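Local structure of oxidoreductase (Methanosarcina mazei, 3KA7) at residues A[119-122]-A[123-126]; A[144-148]-A[149-153]. The protein binds flavin-adenine dinucleotide and probably acts as an oxidoreductase of the flavin-containing amine oxidoreductase family, its substrate being unspecified. One frame throughout, in Å; residues are numbered along the deposited sequence.

Contact 1. Residues A[119-122]-A[123-126]; sequences MKIA and LLIV
The carbonyl oxygen of Ile-121 takes the shortest hydrogen bond between these two helical turns, from Ile-125 N at 2.8 Å, with the donor almost in line with the C=O bond (161° at the oxygen). The same oxygen is pressed by carbon: Ile-125 CG1 comes to 3.2 Å from Ile-121 O. That closeness follows from the first torsion of Ile-125 (chi1 -77°), which sets CG1 beside its own backbone N and so back over the preceding turn. One residue earlier, Leu-124 N donates to Lys-120 O over 2.9 Å, again nearly end-on, and the branch point of Leu-124, CG, lies 3.5 Å from Lys-120 O. The bond from Leu-123 N to Met-119 O is longer, 3.1 Å, and its donor is tilted 27° out of the carbonyl plane. Together the three are the i to i+4 bonds of a regular alpha-helix.

Side-chain contact along the helix is looser. Ile-121 meets two partners with different branches: its CD1 methyl faces CD1 of Leu-124 at 4.2 Å, while its CG2 methyl lies the same distance, 4.2 Å, from CG1 of Ile-125. Lys-120 runs fully extended to the end of helix 138-145 about Gln-145, its aliphatic CG passing the CD1 methyl of Leu-124 on the way.

The two turns belong to helix 115-127, at the surface of the molecule. Their one buried residue, Ile-121, packs on Phe-109, Pro-110 and Leu-113 of the preceding loop. Leu-124 rests on Trp-141 of helix 138-145, the next helix along the chain.

Contact 2. Residues A[144-148]-A[149-153]; sequences SQVSD and EWLIK
Asp-148 and Trp-150 make the principal polar contact, a side-chain cap on the start of helix 149-163. Asp-148, at the N-cap, accepts from Trp-150 N through OD1 at 2.9 Å, and the N-H points fairly straight at the oxygen (163°). The amide arrives from above the carboxylate plane, 41° out of it. The first torsion of Asp-148 (chi1 -167°) turns CG away from its own N and beside its carbonyl carbon, which carries the carboxylate forward over the first turn. The helix N-terminus would be expected to stabilise its negative charge, though Asp-117 of helix 115-127, whose side chain touches that of Asp-148, would probably oppose the effect. Trp-150 CB also lies 3.3 Å from Asp-148 OD1.

Among backbone groups, Leu-151 N donates to Asp-148 O across 3.3 Å. This bond is longer and more bent, its donor well above the carbonyl plane.

On the leucine side the apolar contact rests on one methyl, CD1. Leu-151 CD1 is set against the branched end of Val-146, 3.8 Å from Val-146 CB and nearly as close to both valine methyls, the two side chains crossing at about a right angle. It joins the linker to the first turn of the helix.

Residues 146-148 thus form the short corner between helices 138-145 and 149-163. Leu-151 and Ile-152 pack back on Ile-142 of the first helix. Trp-150 leaves on another side, onto Val-86 and Val-88 of strand 85-89, its NE1 hydrogen-bonded to Phe-109 O.

How the contacts relate
Contact 1 comes first along the chain, and the two centres are about 14 Å apart, yet the contacts touch directly. A probable hydrogen bond of 2.8 Å runs from Lys-120 NZ to Gln-145 O, and Leu-124 CD1 packs 3.7 Å from Gln-145 OE1. The CD1 methyl of Ile-121 also meets CD1 of Leu-151 at 4.0 Å and reaches Val-146 CG2 at 4.2 Å, so one isoleucine of contact 1 joins the apolar pair of contact 2. Helix 115-127 is thereby tied to the corner between helices 138-145 and 149-163, in a peripheral helical region away from the FAD-binding residues.

Contact 1. Residues A[119-122]-A[123-126]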
HETATM    1  N   MSE A 119      24.890 -14.685 -14.258  1.00 13.99           N
HETATM    2  CA  MSE A 119      24.349 -15.689 -15.156  1.00 14.17           C
HETATM    3  C   MSE A 119      23.362 -16.591 -14.415  1.00 13.78           C
HETATM    4  O   MSE A 119      22.369 -17.023 -14.988  1.00 13.79           O
HETATM    5  CB  MSE A 119      25.467 -16.522 -15.810  1.00 14.43           C
HETATM    6  CG  MSE A 119      26.330 -15.758 -16.823  1.00 16.87           C
HETATM    7 SE   MSE A 119      25.338 -14.752 -18.162  1.00 23.27          SE
HETATM    8  CE  MSE A 119      25.295 -13.036 -17.271  1.00 22.85           C
ATOM      9  N   LYS A 120      23.627 -16.882 -13.145  1.00 13.55           N
ATOM     10  CA  LYS A 120      22.673 -17.685 -12.386  1.00 13.33           C
ATOM     11  C   LYS A 120      21.344 -16.930 -12.304  1.00 13.20           C
ATOM     12  O   LYS A 120      20.280 -17.500 -12.555  1.00 12.94           O
ATOM     13  CB  LYS A 120      23.210 -18.045 -10.994  1.00 13.65           C
ATOM     14  CG  LYS A 120      22.380 -19.125 -10.269  1.00 15.40           C
ATOM     15  CD  LYS A 120      23.088 -19.662  -9.042  1.00 16.60           C
ATOM     16  CE  LYS A 120      22.221 -20.686  -8.329  1.00 18.68           C
ATOM     17  NZ  LYS A 120      22.939 -21.278  -7.161  1.00 16.67           N
ATOM     18  N   ILE A 121      21.409 -15.643 -11.990  1.00 12.75           N
ATOM     19  CA  ILE A 121      20.181 -14.851 -11.894  1.00 13.33           C
ATOM     20  C   ILE A 121      19.455 -14.803 -13.242  1.00 12.57           C
ATOM     21  O   ILE A 121      18.230 -14.920 -13.297  1.00 12.49           O
ATOM     22  CB  ILE A 121      20.460 -13.421 -11.363  1.00 13.71           C
ATOM     23  CG1 ILE A 121      20.886 -13.450  -9.882  1.00 14.75           C
ATOM     24  CG2 ILE A 121      19.260 -12.514 -11.592  1.00 14.61           C
ATOM     25  CD1 ILE A 121      19.905 -14.111  -8.896  1.00 16.66           C
ATOM     26  N   ALA A 122      20.202 -14.628 -14.332  1.00 12.11           N
ATOM     27  CA  ALA A 122      19.608 -14.653 -15.679  1.00 11.49           C
ATOM     28  C   ALA A 122      18.784 -15.914 -15.904  1.00 11.24           C
ATOM     29  O   ALA A 122      17.679 -15.840 -16.442  1.00 11.16           O
ATOM     30  CB  ALA A 122      20.680 -14.546 -16.766  1.00 12.11           C
ATOM     31  N   LEU A 123      19.322 -17.073 -15.523  1.00 11.27           N
ATOM     32  CA  LEU A 123      18.571 -18.320 -15.724  1.00 11.54           C
ATOM     33  C   LEU A 123      17.393 -18.460 -14.773  1.00 11.08           C
ATOM     34  O   LEU A 123      16.325 -18.931 -15.166  1.00 11.51           O
ATOM     35  CB  LEU A 123      19.471 -19.548 -15.674  1.00 12.17           C
ATOM     36  CG  LEU A 123      19.903 -19.826 -17.117  1.00 14.86           C
ATOM     37  CD1 LEU A 123      21.152 -20.604 -17.179  1.00 21.04           C
ATOM     38  CD2 LEU A 123      18.821 -20.503 -17.932  1.00 16.34           C
ATOM     39  N   LEU A 124      17.577 -18.039 -13.535  1.00 11.11           N
ATOM     40  CA  LEU A 124      16.460 -18.040 -12.579  1.00 11.51           C
ATOM     41  C   LEU A 124      15.324 -17.131 -13.065  1.00 11.60           C
ATOM     42  O   LEU A 124      14.165 -17.408 -12.838  1.00 10.99           O
ATOM     43  CB  LEU A 124      16.929 -17.630 -11.186  1.00 11.24           C
ATOM     44  CG  LEU A 124      17.793 -18.666 -10.447  1.00 12.42           C
ATOM     45  CD1 LEU A 124      18.432 -18.038  -9.202  1.00 13.34           C
ATOM     46  CD2 LEU A 124      17.008 -19.950 -10.102  1.00 12.94           C
ATOM     47  N   ILE A 125      15.665 -16.031 -13.727  1.00 11.04           N
ATOM     48  CA  ILE A 125      14.644 -15.146 -14.278  1.00 11.86           C
ATOM     49  C   ILE A 125      13.714 -15.881 -15.251  1.00 11.69           C
ATOM     50  O   ILE A 125      12.521 -15.560 -15.369  1.00 11.38           O
ATOM     51  CB  ILE A 125      15.312 -13.915 -14.936  1.00 11.98           C
ATOM     52  CG1 ILE A 125      15.758 -12.953 -13.833  1.00 13.42           C
ATOM     53  CG2 ILE A 125      14.388 -13.236 -15.917  1.00 13.08           C
ATOM     54  CD1 ILE A 125      14.630 -12.252 -13.092  1.00 19.36           C
ATOM     55  N   VAL A 126      14.260 -16.895 -15.916  1.00 11.86           N
ATOM     56  CA  VAL A 126      13.486 -17.747 -16.812  1.00 11.99           C
ATOM     57  C   VAL A 126      12.786 -18.864 -16.027  1.00 11.83           C
ATOM     58  O   VAL A 126      11.565 -19.050 -16.126  1.00 11.77           O
ATOM     59  CB  VAL A 126      14.403 -18.346 -17.904  1.00 12.26           C
ATOM     60  CG1 VAL A 126      13.629 -19.275 -18.848  1.00 13.00           C
ATOM     61  CG2 VAL A 126      15.056 -17.216 -18.697  1.00 13.61           C
TER

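Contact 2. Residues A[144-148]-A[149-153]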
ATOM      1  N   SER A 144      20.044 -19.248  -0.467  1.00 16.29           N
ATOM      2  CA  SER A 144      20.245 -20.601  -0.987  1.00 16.33           C
ATOM      3  C   SER A 144      20.775 -20.555  -2.427  1.00 16.40           C
ATOM      4  O   SER A 144      21.320 -21.544  -2.931  1.00 16.74           O
ATOM      5  CB  SER A 144      18.944 -21.412  -0.905  1.00 16.44           C
ATOM      6  OG  SER A 144      18.016 -21.011  -1.913  1.00 15.57           O
ATOM      7  N   GLN A 145      20.626 -19.400  -3.082  1.00 16.18           N
ATOM      8  CA  GLN A 145      20.977 -19.250  -4.502  1.00 16.17           C
ATOM      9  C   GLN A 145      22.308 -18.527  -4.752  1.00 16.67           C
ATOM     10  O   GLN A 145      23.107 -18.945  -5.603  1.00 16.55           O
ATOM     11  CB  GLN A 145      19.866 -18.504  -5.248  1.00 15.79           C
ATOM     12  CG  GLN A 145      18.541 -19.253  -5.250  1.00 15.71           C
ATOM     13  CD  GLN A 145      18.713 -20.647  -5.780  1.00 16.38           C
ATOM     14  OE1 GLN A 145      19.105 -20.835  -6.930  1.00 16.62           O
ATOM     15  NE2 GLN A 145      18.438 -21.641  -4.944  1.00 17.59           N
ATOM     16  N   VAL A 146      22.517 -17.428  -4.031  1.00 17.33           N
ATOM     17  CA  VAL A 146      23.677 -16.554  -4.208  1.00 18.49           C
ATOM     18  C   VAL A 146      24.144 -16.045  -2.834  1.00 18.92           C
ATOM     19  O   VAL A 146      23.318 -15.611  -2.023  1.00 19.02           O
ATOM     20  CB  VAL A 146      23.317 -15.333  -5.099  1.00 18.55           C
ATOM     21  CG1 VAL A 146      24.497 -14.370  -5.187  1.00 19.65           C
ATOM     22  CG2 VAL A 146      22.869 -15.794  -6.492  1.00 19.18           C
ATOM     23  N   SER A 147      25.452 -16.100  -2.572  1.00 19.12           N
ATOM     24  CA  SER A 147      25.992 -15.698  -1.260  1.00 19.63           C
ATOM     25  C   SER A 147      26.257 -14.186  -1.134  1.00 18.84           C
ATOM     26  O   SER A 147      26.298 -13.649  -0.029  1.00 18.99           O
ATOM     27  CB  SER A 147      27.258 -16.494  -0.910  1.00 19.94           C
ATOM     28  OG  SER A 147      28.391 -16.029  -1.640  1.00 23.38           O
ATOM     29  N   ASP A 148      26.414 -13.506  -2.263  1.00 18.22           N
ATOM     30  CA  ASP A 148      26.654 -12.057  -2.274  1.00 17.47           C
ATOM     31  C   ASP A 148      25.597 -11.289  -1.463  1.00 17.66           C
ATOM     32  O   ASP A 148      24.404 -11.322  -1.774  1.00 16.88           O
ATOM     33  CB  ASP A 148      26.693 -11.553  -3.720  1.00 17.23           C
ATOM     34  CG  ASP A 148      27.253 -10.132  -3.852  1.00 17.59           C
ATOM     35  OD1 ASP A 148      27.170  -9.321  -2.897  1.00 16.71           O
ATOM     36  OD2 ASP A 148      27.758  -9.821  -4.946  1.00 17.58           O
ATOM     37  N   GLU A 149      26.049 -10.592  -0.423  1.00 16.99           N
ATOM     38  CA  GLU A 149      25.150  -9.831   0.434  1.00 17.34           C
ATOM     39  C   GLU A 149      24.354  -8.746  -0.308  1.00 16.26           C
ATOM     40  O   GLU A 149      23.307  -8.313   0.184  1.00 15.99           O
ATOM     41  CB  GLU A 149      25.927  -9.207   1.600  1.00 18.18           C
ATOM     42  CG  GLU A 149      25.047  -8.421   2.572  1.00 23.09           C
ATOM     43  CD  GLU A 149      25.842  -7.668   3.634  1.00 28.18           C
ATOM     44  OE1 GLU A 149      26.798  -6.930   3.275  1.00 31.05           O
ATOM     45  OE2 GLU A 149      25.495  -7.801   4.830  1.00 30.56           O
ATOM     46  N   TRP A 150      24.846  -8.301  -1.465  1.00 14.32           N
ATOM     47  CA  TRP A 150      24.130  -7.313  -2.288  1.00 13.88           C
ATOM     48  C   TRP A 150      22.664  -7.681  -2.502  1.00 12.98           C
ATOM     49  O   TRP A 150      21.775  -6.838  -2.384  1.00 12.01           O
ATOM     50  CB  TRP A 150      24.820  -7.123  -3.646  1.00 13.63           C
ATOM     51  CG  TRP A 150      23.944  -6.571  -4.774  1.00 13.98           C
ATOM     52  CD1 TRP A 150      23.716  -7.154  -5.994  1.00 14.24           C
ATOM     53  CD2 TRP A 150      23.201  -5.340  -4.780  1.00 14.10           C
ATOM     54  NE1 TRP A 150      22.877  -6.371  -6.749  1.00 15.33           N
ATOM     55  CE2 TRP A 150      22.552  -5.248  -6.031  1.00 14.20           C
ATOM     56  CE3 TRP A 150      23.015  -4.314  -3.844  1.00 13.88           C
ATOM     57  CZ2 TRP A 150      21.730  -4.172  -6.373  1.00 14.44           C
ATOM     58  CZ3 TRP A 150      22.201  -3.240  -4.187  1.00 12.35           C
ATOM     59  CH2 TRP A 150      21.574  -3.177  -5.442  1.00 12.99           C
ATOM     60  N   LEU A 151      22.401  -8.941  -2.822  1.00 12.46           N
ATOM     61  CA  LEU A 151      21.025  -9.309  -3.102  1.00 11.86           C
ATOM     62  C   LEU A 151      20.132  -9.184  -1.864  1.00 12.18           C
ATOM     63  O   LEU A 151      18.945  -8.873  -2.003  1.00 12.12           O
ATOM     64  CB  LEU A 151      20.921 -10.712  -3.713  1.00 12.72           C
ATOM     65  CG  LEU A 151      21.541 -10.883  -5.098  1.00 13.25           C
ATOM     66  CD1 LEU A 151      21.180 -12.290  -5.621  1.00 14.74           C
ATOM     67  CD2 LEU A 151      21.061  -9.786  -6.050  1.00 15.58           C
ATOM     68  N   ILE A 152      20.682  -9.421  -0.671  1.00 11.80           N
ATOM     69  CA  ILE A 152      19.893  -9.275   0.568  1.00 12.13           C
ATOM     70  C   ILE A 152      19.627  -7.801   0.878  1.00 11.59           C
ATOM     71  O   ILE A 152      18.509  -7.430   1.244  1.00 11.51           O
ATOM     72  CB  ILE A 152      20.535  -9.982   1.785  1.00 12.44           C
ATOM     73  CG1 ILE A 152      20.644 -11.493   1.517  1.00 13.82           C
ATOM     74  CG2 ILE A 152      19.692  -9.768   3.031  1.00 13.68           C
ATOM     75  CD1 ILE A 152      19.324 -12.125   1.112  1.00 17.48           C
ATOM     76  N   LYS A 153      20.644  -6.957   0.711  1.00 10.70           N
ATOM     77  CA  LYS A 153      20.440  -5.511   0.887  1.00 10.73           C
ATOM     78  C   LYS A 153      19.383  -5.000  -0.092  1.00 10.20           C
ATOM     79  O   LYS A 153      18.493  -4.221   0.280  1.00  9.31           O
ATOM     80  CB  LYS A 153      21.744  -4.739   0.661  1.00 11.70           C
ATOM     81  CG  LYS A 153      22.887  -5.235   1.505  1.00 14.06           C
ATOM     82  CD  LYS A 153      22.597  -5.068   2.965  1.00 20.38           C
ATOM     83  CE  LYS A 153      22.858  -3.649   3.409  1.00 22.71           C
ATOM     84  NZ  LYS A 153      22.766  -3.526   4.900  1.00 27.11           N
TER